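Local coordinates for protein epidermin decarboxylase (Staphylococcus epidermidis, PDB 1G63) that oxidatively decarboxylates the C-terminal cysteine of the epidermin precursor peptide, using one bound FMN per subunit of a homododecamer, at residues 71-82 / 105-116; 139-147 / 158-167. All blocks are in the same frame, centred on the assembly; numbering follows the deposited sequence.

How the interactions relate
Interaction 1 joins two neighbouring parallel strands near the middle of the chain, 76-82 and 110-114; interaction 2 pairs the two arms of the hairpin 144-149/156-161 at the surface. Their centres lie about 16 Å apart, and along the chain interaction 1 closes before interaction 2 opens. Strand 139-140, the last strand of the parallel sheet within this chain, connects them: Ile112 N lies 2.7 Å from Lys139 O, and Ile112 O lies 2.9 Å from Tyr141 N, both probable hydrogen bonds. From that edge the chain leaves for the hairpin, then returns through Pro163 to helix 165-172, which packs on Phe111 and Phe113. The buried sheet carrying part of the flavin pocket thus continues into a projecting surface hairpin.

Interaction 1: residues 71-82 / 105-116. With FMN (flavin mononucleotide), chain N.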
loop_
_atom_site.group_PDB
_atom_site.type_symbol
_atom_site.label_atom_id
_atom_site.label_comp_id
_atom_site.label_asym_id
_atom_site.label_seq_id
_atom_site.Cartn_x
_atom_site.Cartn_y
_atom_site.Cartn_z
ATOM N N VAL B 71 22.151 -5.693 -27.881
ATOM C CA VAL B 71 23.192 -6.552 -28.410
ATOM C C VAL B 71 23.938 -5.923 -29.591
ATOM O O VAL B 71 25.165 -6.002 -29.667
ATOM C CB VAL B 71 22.606 -7.921 -28.829
ATOM C CG1 VAL B 71 23.646 -8.733 -29.605
ATOM C CG2 VAL B 71 22.160 -8.688 -27.577
ATOM N N GLU B 72 23.204 -5.296 -30.505
ATOM C CA GLU B 72 23.827 -4.664 -31.666
ATOM C C GLU B 72 24.669 -3.458 -31.258
ATOM O O GLU B 72 25.632 -3.109 -31.937
ATOM C CB GLU B 72 22.765 -4.224 -32.679
ATOM C CG GLU B 72 21.861 -5.352 -33.152
ATOM C CD GLU B 72 20.878 -4.924 -34.232
ATOM O OE1 GLU B 72 20.224 -3.862 -34.067
ATOM O OE2 GLU B 72 20.752 -5.661 -35.240
ATOM N N ASN B 73 24.311 -2.840 -30.138
ATOM C CA ASN B 73 25.013 -1.666 -29.636
ATOM C C ASN B 73 26.340 -1.981 -28.954
ATOM O O ASN B 73 27.066 -1.074 -28.558
ATOM C CB ASN B 73 24.117 -0.909 -28.654
ATOM C CG ASN B 73 24.725 0.407 -28.202
ATOM O OD1 ASN B 73 24.565 0.818 -27.043
ATOM N ND2 ASN B 73 25.415 1.087 -29.118
ATOM N N HIS B 74 26.667 -3.257 -28.804
ATOM C CA HIS B 74 27.919 -3.616 -28.152
ATOM C C HIS B 74 28.781 -4.589 -28.950
ATOM O O HIS B 74 28.282 -5.440 -29.674
ATOM C CB HIS B 74 27.654 -4.211 -26.758
ATOM C CG HIS B 74 26.968 -3.273 -25.815
ATOM N ND1 HIS B 74 25.601 -3.089 -25.804
ATOM C CD2 HIS B 74 27.464 -2.445 -24.865
ATOM C CE1 HIS B 74 25.284 -2.190 -24.891
ATOM N NE2 HIS B 74 26.396 -1.782 -24.306
ATOM N N GLU B 75 30.091 -4.452 -28.801
ATOM C CA GLU B 75 31.028 -5.327 -29.483
ATOM C C GLU B 75 31.425 -6.471 -28.555
ATOM O O GLU B 75 31.760 -7.562 -29.004
ATOM C CB GLU B 75 32.265 -4.535 -29.917
ATOM C CG GLU B 75 32.024 -3.633 -31.130
ATOM C CD GLU B 75 33.265 -2.836 -31.531
ATOM O OE1 GLU B 75 34.336 -3.447 -31.748
ATOM O OE2 GLU B 75 33.169 -1.593 -31.631
ATOM N N TYR B 76 31.376 -6.212 -27.255
ATOM C CA TYR B 76 31.719 -7.223 -26.268
ATOM C C TYR B 76 30.662 -7.284 -25.173
ATOM O O TYR B 76 30.176 -6.258 -24.702
ATOM C CB TYR B 76 33.073 -6.917 -25.623
ATOM C CG TYR B 76 34.138 -6.478 -26.592
ATOM C CD1 TYR B 76 34.182 -5.166 -27.055
ATOM C CD2 TYR B 76 35.105 -7.372 -27.051
ATOM C CE1 TYR B 76 35.162 -4.752 -27.952
ATOM C CE2 TYR B 76 36.090 -6.972 -27.946
ATOM C CZ TYR B 76 36.114 -5.657 -28.395
ATOM O OH TYR B 76 37.087 -5.240 -29.286
ATOM N N ILE B 77 30.310 -8.498 -24.776
ATOM C CA ILE B 77 29.335 -8.712 -23.721
ATOM C C ILE B 77 29.961 -9.655 -22.704
ATOM O O ILE B 77 30.250 -10.810 -23.007
ATOM C CB ILE B 77 28.035 -9.329 -24.268
ATOM C CG1 ILE B 77 27.416 -8.386 -25.299
ATOM C CG2 ILE B 77 27.052 -9.577 -23.125
ATOM C CD1 ILE B 77 26.161 -8.923 -25.956
ATOM N N LEU B 78 30.184 -9.144 -21.499
ATOM C CA LEU B 78 30.782 -9.927 -20.433
ATOM C C LEU B 78 29.758 -10.241 -19.359
ATOM O O LEU B 78 28.940 -9.396 -19.001
ATOM C CB LEU B 78 31.929 -9.153 -19.765
ATOM C CG LEU B 78 33.250 -8.860 -20.477
ATOM C CD1 LEU B 78 33.014 -8.177 -21.818
ATOM C CD2 LEU B 78 34.094 -7.993 -19.570
ATOM N N VAL B 79 29.788 -11.461 -18.851
ATOM C CA VAL B 79 28.907 -11.810 -17.760
ATOM C C VAL B 79 29.919 -11.894 -16.616
ATOM O O VAL B 79 30.663 -12.867 -16.471
ATOM C CB VAL B 79 28.165 -13.136 -18.018
ATOM C CG1 VAL B 79 29.136 -14.199 -18.394
ATOM C CG2 VAL B 79 27.367 -13.536 -16.779
ATOM N N LEU B 80 29.953 -10.824 -15.829
ATOM C CA LEU B 80 30.905 -10.673 -14.744
ATOM C C LEU B 80 30.278 -9.960 -13.542
ATOM O O LEU B 80 29.844 -8.822 -13.657
ATOM C CB LEU B 80 32.096 -9.857 -15.271
ATOM C CG LEU B 80 33.201 -9.339 -14.355
ATOM C CD1 LEU B 80 34.064 -10.484 -13.866
ATOM C CD2 LEU B 80 34.043 -8.338 -15.126
ATOM N N PRO B 81 30.176 -10.644 -12.387
ATOM C CA PRO B 81 30.603 -12.031 -12.159
ATOM C C PRO B 81 29.528 -12.926 -12.757
ATOM O O PRO B 81 28.378 -12.501 -12.897
ATOM C CB PRO B 81 30.628 -12.164 -10.635
ATOM C CG PRO B 81 30.475 -10.756 -10.121
ATOM C CD PRO B 81 29.651 -10.060 -11.147
ATOM N N ALA B 82 29.897 -14.153 -13.105
ATOM C CA ALA B 82 28.945 -15.091 -13.676
ATOM C C ALA B 82 28.621 -16.184 -12.662
ATOM O O ALA B 82 29.502 -16.937 -12.238
ATOM C CB ALA B 82 29.512 -15.698 -14.940
ATOM N N THR B 105 20.713 -13.879 -27.261
ATOM C CA THR B 105 20.810 -13.140 -28.508
ATOM C C THR B 105 22.252 -12.856 -28.924
ATOM O O THR B 105 22.589 -12.941 -30.105
ATOM C CB THR B 105 20.041 -11.807 -28.403
ATOM O OG1 THR B 105 18.687 -12.068 -28.027
ATOM C CG2 THR B 105 20.053 -11.072 -29.730
ATOM N N GLY B 106 23.107 -12.531 -27.956
ATOM C CA GLY B 106 24.489 -12.222 -28.286
ATOM C C GLY B 106 25.538 -13.263 -27.938
ATOM O O GLY B 106 26.641 -12.904 -27.527
ATOM N N TYR B 107 25.213 -14.544 -28.112
ATOM C CA TYR B 107 26.147 -15.630 -27.807
ATOM C C TYR B 107 27.487 -15.505 -28.534
ATOM O O TYR B 107 28.512 -15.987 -28.049
ATOM C CB TYR B 107 25.520 -16.992 -28.140
ATOM C CG TYR B 107 25.193 -17.197 -29.608
ATOM C CD1 TYR B 107 24.157 -16.491 -30.217
ATOM C CD2 TYR B 107 25.925 -18.095 -30.390
ATOM C CE1 TYR B 107 23.853 -16.669 -31.568
ATOM C CE2 TYR B 107 25.629 -18.281 -31.746
ATOM C CZ TYR B 107 24.591 -17.565 -32.327
ATOM O OH TYR B 107 24.279 -17.736 -33.658
ATOM N N GLN B 108 27.484 -14.853 -29.691
ATOM C CA GLN B 108 28.704 -14.681 -30.469
ATOM C C GLN B 108 29.681 -13.643 -29.907
ATOM O O GLN B 108 30.861 -13.682 -30.232
ATOM C CB GLN B 108 28.341 -14.346 -31.914
ATOM C CG GLN B 108 27.637 -15.498 -32.620
ATOM C CD GLN B 108 27.014 -15.109 -33.952
ATOM O OE1 GLN B 108 26.066 -14.314 -34.009
ATOM N NE2 GLN B 108 27.542 -15.673 -35.034
ATOM N N LYS B 109 29.197 -12.732 -29.061
ATOM C CA LYS B 109 30.046 -11.693 -28.463
ATOM C C LYS B 109 30.169 -11.917 -26.953
ATOM O O LYS B 109 30.603 -11.026 -26.216
ATOM C CB LYS B 109 29.433 -10.302 -28.652
ATOM C CG LYS B 109 28.899 -9.986 -30.021
ATOM C CD LYS B 109 28.207 -8.629 -30.006
ATOM C CE LYS B 109 27.629 -8.294 -31.363
ATOM N NZ LYS B 109 26.939 -6.992 -31.350
ATOM N N LEU B 110 29.794 -13.109 -26.505
ATOM C CA LEU B 110 29.792 -13.427 -25.086
ATOM C C LEU B 110 31.083 -13.932 -24.435
ATOM O O LEU B 110 31.754 -14.822 -24.951
ATOM C CB LEU B 110 28.668 -14.433 -24.826
ATOM C CG LEU B 110 28.024 -14.514 -23.448
ATOM C CD1 LEU B 110 27.463 -13.155 -23.060
ATOM C CD2 LEU B 110 26.930 -15.563 -23.488
ATOM N N PHE B 111 31.408 -13.352 -23.284
ATOM C CA PHE B 111 32.580 -13.743 -22.499
ATOM C C PHE B 111 32.134 -13.983 -21.048
ATOM O O PHE B 111 31.679 -13.067 -20.361
ATOM C CB PHE B 111 33.650 -12.648 -22.527
ATOM C CG PHE B 111 34.178 -12.341 -23.906
ATOM C CD1 PHE B 111 33.447 -11.540 -24.785
ATOM C CD2 PHE B 111 35.400 -12.863 -24.327
ATOM C CE1 PHE B 111 33.921 -11.261 -26.059
ATOM C CE2 PHE B 111 35.887 -12.590 -25.605
ATOM C CZ PHE B 111 35.144 -11.785 -26.474
ATOM N N ILE B 112 32.274 -15.218 -20.586
ATOM C CA ILE B 112 31.855 -15.582 -19.241
ATOM C C ILE B 112 32.968 -15.720 -18.201
ATOM O O ILE B 112 33.941 -16.440 -18.415
ATOM C CB ILE B 112 31.054 -16.900 -19.287
ATOM C CG1 ILE B 112 29.833 -16.724 -20.194
ATOM C CG2 ILE B 112 30.657 -17.323 -17.878
ATOM C CD1 ILE B 112 29.024 -17.982 -20.380
ATOM N N PHE B 113 32.815 -15.031 -17.070
ATOM C CA PHE B 113 33.793 -15.104 -15.980
ATOM C C PHE B 113 33.143 -15.724 -14.739
ATOM O O PHE B 113 32.597 -15.028 -13.889
ATOM C CB PHE B 113 34.337 -13.717 -15.633
ATOM C CG PHE B 113 35.113 -13.082 -16.739
ATOM C CD1 PHE B 113 34.465 -12.337 -17.726
ATOM C CD2 PHE B 113 36.492 -13.244 -16.816
ATOM C CE1 PHE B 113 35.187 -11.763 -18.772
ATOM C CE2 PHE B 113 37.220 -12.676 -17.856
ATOM C CZ PHE B 113 36.567 -11.933 -18.836
ATOM N N PRO B 114 33.202 -17.052 -14.625
ATOM C CA PRO B 114 32.610 -17.762 -13.488
ATOM C C PRO B 114 33.124 -17.316 -12.126
ATOM O O PRO B 114 34.314 -17.040 -11.959
ATOM C CB PRO B 114 32.970 -19.222 -13.764
ATOM C CG PRO B 114 33.078 -19.282 -15.254
ATOM C CD PRO B 114 33.807 -18.000 -15.577
ATOM N N ASN B 115 32.213 -17.238 -11.159
ATOM C CA ASN B 115 32.567 -16.896 -9.787
ATOM C C ASN B 115 31.588 -17.572 -8.840
ATOM O O ASN B 115 30.384 -17.313 -8.881
ATOM C CB ASN B 115 32.552 -15.395 -9.537
ATOM C CG ASN B 115 33.035 -15.045 -8.134
ATOM O OD1 ASN B 115 32.250 -14.658 -7.271
ATOM N ND2 ASN B 115 34.339 -15.204 -7.897
ATOM N N MET B 116 32.118 -18.440 -7.988
ATOM C CA MET B 116 31.305 -19.182 -7.046
ATOM C C MET B 116 32.241 -19.926 -6.110
ATOM O O MET B 116 33.442 -19.999 -6.357
ATOM C CB MET B 116 30.447 -20.197 -7.798
ATOM C CG MET B 116 31.280 -21.201 -8.597
ATOM S SD MET B 116 30.340 -22.242 -9.733
ATOM C CE MET B 116 30.191 -21.134 -11.160
HETATM N N1 FMN N . 26.020 -17.985 -6.652
HETATM C C2 FMN N . 27.125 -18.064 -7.458
HETATM O O2 FMN N . 27.144 -18.639 -8.509
HETATM N N3 FMN N . 28.339 -17.430 -7.030
HETATM C C4 FMN N . 28.498 -16.748 -5.873
HETATM O O4 FMN N . 29.600 -16.260 -5.580
HETATM C C4A FMN N . 27.323 -16.688 -4.994
HETATM N N5 FMN N . 27.358 -16.003 -3.857
HETATM C C5A FMN N . 26.206 -15.816 -3.146
HETATM C C6 FMN N . 26.216 -14.975 -1.950
HETATM C C7 FMN N . 25.140 -14.854 -1.118
HETATM C C7M FMN N . 25.187 -13.950 0.124
HETATM C C8 FMN N . 23.836 -15.394 -1.556
HETATM C C8M FMN N . 22.582 -15.174 -0.745
HETATM C C9 FMN N . 23.817 -16.220 -2.675
HETATM C C9A FMN N . 24.943 -16.455 -3.487
HETATM N N10 FMN N . 24.968 -17.276 -4.658
HETATM C C10 FMN N . 26.079 -17.338 -5.489
HETATM C "C1'" FMN N . 23.733 -17.941 -5.099
HETATM C "C2'" FMN N . 23.027 -17.064 -6.162
HETATM O "O2'" FMN N . 22.707 -15.741 -5.726
HETATM C "C3'" FMN N . 21.741 -17.743 -6.629
HETATM O "O3'" FMN N . 22.072 -19.018 -7.269
HETATM C "C4'" FMN N . 20.874 -16.932 -7.582
HETATM O "O4'" FMN N . 19.598 -17.582 -7.807
HETATM C "C5'" FMN N . 21.527 -16.622 -8.920
HETATM O "O5'" FMN N . 20.685 -15.749 -9.703
HETATM P P FMN N . 21.193 -14.974 -10.991
HETATM O O1P FMN N . 21.728 -16.001 -11.939
HETATM O O2P FMN N . 22.194 -13.973 -10.555
HETATM O O3P FMN N . 19.902 -14.272 -11.546
#
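Lys109 reaches back with its side chain extended beyond CG and puts NZ between two backbone carbonyls, at 2.6 Å from both Val71 O and His74 O. It meets His74 O nearly along the C=O axis but stands above the plane of the Val71 carbonyl, whose other face receives His74 N. The ammonium group thereby ties the turn after helix 67-72 to the start of the neighbouring strand. Close by, Val71 CG1 rests 3.8 Å from Gly106 CA. Strands 76-79 and 110-114 then run parallel at 22°, in the Rossmann-like sheet of this flavoprotein family, with amides alternating: Phe111 N to Ile77 O, Val79 N to Phe111 O, Phe113 N to Val79 O. On one side Ile77 CG2 packs against Leu110 CD1; on the other, Phe111 CG lies anti to its carbonyl carbon (chi1 -61°), which sets the ring edge-on to Ile77 O while CE1 lies beside Tyr76 CD2. A beta bulge around the cis peptide before Pro81 shifts the register by one, after which Ala82 O accepts from Asn115 N at 2.9 Å. Asn115 O in turn accepts from FMN N3 at 2.8 Å, almost straight at 168°.

Interaction 2: residues 139-147 / 158-167; sequences KVYSPDMNK and NNITMPNIEN
Tyr141 holds its ring anti to the backbone N (chi1 175°), which carries OH across to Asn167 of the other segment, 3.3 Å from its OD1, and beside the carboxylate of Asp144. CG of Asp144 stands anti to its own carbonyl carbon (chi1 -68°), and that puts Asp144 OD2 3.3 Å from Pro163 CA. A water ties the polar group together: it accepts from Asp144 N and donates to Asp144 OD2 and to Thr161 O, the last at 2.6 Å. Tyr141 OH lies 2.9 Å from both Asp144 OD1 and Asp144 OD2, weak contacts at best. Asn167 is also part of a capping box with Asn164 at the start of helix 165-172, its OD1 accepting weakly from Asn164 N. Further out, Thr161 N donates to Asp144 O, and Asn146 and Asn159 exchange two backbone bonds. Met145 lays CG against Ile160 CB at 4.3 Å, and Pro143 CB approaches Ile160 CB from the loop before the strand. Strands 144-147 and 158-161 cross at 140°, a strongly twisted antiparallel pair: the base of a beta hairpin that projects from the edge of the Rossmann-like domain.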
loop_
_atom_site.group_PDB
_atom_site.type_symbol
_atom_site.label_atom_id
_atom_site.label_comp_id
_atom_site.label_asym_id
_atom_site.label_seq_id
_atom_site.Cartn_x
_atom_site.Cartn_y
_atom_site.Cartn_z
ATOM N N LYS B 139 33.014 -17.957 -25.131
ATOM C CA LYS B 139 34.246 -17.889 -24.356
ATOM C C LYS B 139 33.981 -17.966 -22.852
ATOM O O LYS B 139 33.296 -17.115 -22.275
ATOM C CB LYS B 139 35.022 -16.610 -24.684
ATOM C CG LYS B 139 35.615 -16.571 -26.087
ATOM C CD LYS B 139 34.537 -16.367 -27.150
ATOM C CE LYS B 139 35.132 -16.300 -28.560
ATOM N NZ LYS B 139 35.800 -17.578 -28.965
ATOM N N VAL B 140 34.517 -19.005 -22.229
ATOM C CA VAL B 140 34.362 -19.203 -20.798
ATOM C C VAL B 140 35.752 -19.227 -20.172
ATOM O O VAL B 140 36.531 -20.143 -20.404
ATOM C CB VAL B 140 33.650 -20.536 -20.484
ATOM C CG1 VAL B 140 33.449 -20.669 -18.985
ATOM C CG2 VAL B 140 32.329 -20.611 -21.213
ATOM N N TYR B 141 36.051 -18.219 -19.373
ATOM C CA TYR B 141 37.348 -18.099 -18.725
ATOM C C TYR B 141 37.560 -19.119 -17.591
ATOM O O TYR B 141 36.625 -19.479 -16.880
ATOM C CB TYR B 141 37.467 -16.655 -18.228
ATOM C CG TYR B 141 38.680 -16.309 -17.418
ATOM C CD1 TYR B 141 38.703 -16.519 -16.038
ATOM C CD2 TYR B 141 39.789 -15.711 -18.017
ATOM C CE1 TYR B 141 39.803 -16.130 -15.272
ATOM C CE2 TYR B 141 40.888 -15.325 -17.265
ATOM C CZ TYR B 141 40.893 -15.535 -15.893
ATOM O OH TYR B 141 41.988 -15.158 -15.147
ATOM N N SER B 142 38.781 -19.615 -17.437
ATOM C CA SER B 142 39.057 -20.563 -16.358
ATOM C C SER B 142 39.265 -19.756 -15.087
ATOM O O SER B 142 40.224 -18.993 -14.982
ATOM C CB SER B 142 40.315 -21.384 -16.650
ATOM O OG SER B 142 40.098 -22.280 -17.721
ATOM N N PRO B 143 38.362 -19.912 -14.108
ATOM C CA PRO B 143 38.398 -19.213 -12.817
ATOM C C PRO B 143 39.766 -19.234 -12.148
ATOM O O PRO B 143 40.439 -20.263 -12.131
ATOM C CB PRO B 143 37.364 -19.972 -11.984
ATOM C CG PRO B 143 36.384 -20.425 -13.001
ATOM C CD PRO B 143 37.262 -20.890 -14.137
ATOM N N ASP B 144 40.169 -18.098 -11.592
ATOM C CA ASP B 144 41.445 -18.010 -10.894
ATOM C C ASP B 144 41.267 -18.701 -9.544
ATOM O O ASP B 144 40.141 -18.818 -9.047
ATOM C CB ASP B 144 41.854 -16.541 -10.706
ATOM C CG ASP B 144 42.182 -15.860 -12.022
ATOM O OD1 ASP B 144 43.069 -16.367 -12.737
ATOM O OD2 ASP B 144 41.560 -14.831 -12.348
ATOM N N MET B 145 42.369 -19.168 -8.964
ATOM C CA MET B 145 42.321 -19.867 -7.682
ATOM C C MET B 145 43.613 -19.723 -6.875
ATOM O O MET B 145 44.712 -19.969 -7.383
ATOM C CB MET B 145 42.041 -21.357 -7.914
ATOM C CG MET B 145 40.856 -21.636 -8.826
ATOM S SD MET B 145 40.372 -23.353 -8.811
ATOM C CE MET B 145 41.431 -24.024 -10.082
ATOM N N ASN B 146 43.483 -19.319 -5.617
ATOM C CA ASN B 146 44.650 -19.182 -4.757
ATOM C C ASN B 146 44.372 -19.912 -3.445
ATOM O O ASN B 146 43.238 -20.306 -3.181
ATOM C CB ASN B 146 44.970 -17.701 -4.500
ATOM C CG ASN B 146 44.091 -17.079 -3.424
ATOM O OD1 ASN B 146 42.867 -17.039 -3.546
ATOM N ND2 ASN B 146 44.721 -16.581 -2.363
ATOM N N LYS B 147 45.408 -20.108 -2.636
ATOM C CA LYS B 147 45.258 -20.794 -1.358
ATOM C C LYS B 147 45.034 -19.764 -0.259
ATOM O O LYS B 147 45.967 -19.100 0.193
ATOM C CB LYS B 147 46.504 -21.632 -1.073
ATOM C CG LYS B 147 46.869 -22.539 -2.233
ATOM C CD LYS B 147 45.737 -23.511 -2.532
ATOM C CE LYS B 147 45.748 -23.957 -3.990
ATOM N NZ LYS B 147 46.983 -24.689 -4.362
ATOM N N ASN B 158 41.677 -24.395 -1.173
ATOM C CA ASN B 158 41.764 -23.870 -2.527
ATOM C C ASN B 158 40.455 -23.102 -2.708
ATOM O O ASN B 158 39.396 -23.577 -2.302
ATOM C CB ASN B 158 41.838 -25.010 -3.545
ATOM C CG ASN B 158 42.203 -24.526 -4.938
ATOM O OD1 ASN B 158 41.916 -25.191 -5.932
ATOM N ND2 ASN B 158 42.852 -23.368 -5.013
ATOM N N ASN B 159 40.528 -21.921 -3.308
ATOM C CA ASN B 159 39.347 -21.092 -3.516
ATOM C C ASN B 159 39.429 -20.343 -4.845
ATOM O O ASN B 159 40.508 -19.899 -5.235
ATOM C CB ASN B 159 39.227 -20.084 -2.367
ATOM C CG ASN B 159 38.655 -20.705 -1.093
ATOM O OD1 ASN B 159 39.128 -20.431 0.016
ATOM N ND2 ASN B 159 37.621 -21.529 -1.248
ATOM N N ILE B 160 38.303 -20.207 -5.548
ATOM C CA ILE B 160 38.326 -19.472 -6.808
ATOM C C ILE B 160 38.299 -17.982 -6.443
ATOM O O ILE B 160 37.743 -17.593 -5.417
ATOM C CB ILE B 160 37.120 -19.848 -7.763
ATOM C CG1 ILE B 160 35.914 -18.970 -7.478
ATOM C CG2 ILE B 160 36.747 -21.324 -7.625
ATOM C CD1 ILE B 160 35.797 -17.813 -8.418
ATOM N N THR B 161 38.931 -17.155 -7.263
ATOM C CA THR B 161 38.972 -15.727 -6.993
ATOM C C THR B 161 38.533 -14.906 -8.195
ATOM O O THR B 161 38.390 -15.420 -9.296
ATOM C CB THR B 161 40.395 -15.270 -6.608
ATOM O OG1 THR B 161 41.293 -15.526 -7.695
ATOM C CG2 THR B 161 40.875 -16.011 -5.380
ATOM N N MET B 162 38.327 -13.617 -7.970
ATOM C CA MET B 162 37.924 -12.720 -9.041
ATOM C C MET B 162 39.095 -12.435 -9.992
ATOM O O MET B 162 40.253 -12.346 -9.574
ATOM C CB MET B 162 37.374 -11.412 -8.448
ATOM C CG MET B 162 35.960 -11.530 -7.843
ATOM S SD MET B 162 34.587 -11.547 -9.056
ATOM C CE MET B 162 34.752 -13.086 -9.656
ATOM N N PRO B 163 38.799 -12.290 -11.293
ATOM C CA PRO B 163 39.819 -12.016 -12.309
ATOM C C PRO B 163 40.422 -10.614 -12.178
ATOM O O PRO B 163 39.707 -9.642 -11.938
ATOM C CB PRO B 163 39.052 -12.148 -13.628
ATOM C CG PRO B 163 37.772 -12.854 -13.266
ATOM C CD PRO B 163 37.461 -12.334 -11.903
ATOM N N ASN B 164 41.737 -10.517 -12.342
ATOM C CA ASN B 164 42.430 -9.232 -12.305
ATOM C C ASN B 164 41.965 -8.510 -13.584
ATOM O O ASN B 164 41.602 -9.164 -14.561
ATOM C CB ASN B 164 43.946 -9.485 -12.311
ATOM C CG ASN B 164 44.761 -8.217 -12.502
ATOM O OD1 ASN B 164 44.889 -7.704 -13.622
ATOM N ND2 ASN B 164 45.319 -7.699 -11.406
ATOM N N ILE B 165 41.957 -7.180 -13.589
ATOM C CA ILE B 165 41.499 -6.444 -14.770
ATOM C C ILE B 165 42.358 -6.728 -16.006
ATOM O O ILE B 165 41.896 -6.612 -17.142
ATOM C CB ILE B 165 41.433 -4.922 -14.482
ATOM C CG1 ILE B 165 40.317 -4.284 -15.315
ATOM C CG2 ILE B 165 42.766 -4.267 -14.756
ATOM C CD1 ILE B 165 40.570 -4.227 -16.797
ATOM N N GLU B 166 43.607 -7.115 -15.775
ATOM C CA GLU B 166 44.526 -7.453 -16.855
ATOM C C GLU B 166 44.064 -8.797 -17.435
ATOM O O GLU B 166 44.177 -9.051 -18.635
ATOM C CB GLU B 166 45.948 -7.572 -16.301
ATOM C CG GLU B 166 46.951 -8.198 -17.253
ATOM C CD GLU B 166 48.006 -9.034 -16.524
ATOM O OE1 GLU B 166 48.838 -9.672 -17.210
ATOM O OE2 GLU B 166 48.002 -9.057 -15.267
ATOM N N ASN B 167 43.540 -9.651 -16.559
ATOM C CA ASN B 167 43.037 -10.961 -16.950
ATOM C C ASN B 167 41.820 -10.861 -17.886
ATOM O O ASN B 167 41.780 -11.527 -18.921
ATOM C CB ASN B 167 42.657 -11.779 -15.706
ATOM C CG ASN B 167 43.873 -12.271 -14.917
ATOM O OD1 ASN B 167 43.739 -12.722 -13.769
ATOM N ND2 ASN B 167 45.052 -12.204 -15.527
HETATM O O HOH W 1 38.666 -15.561 -11.885
#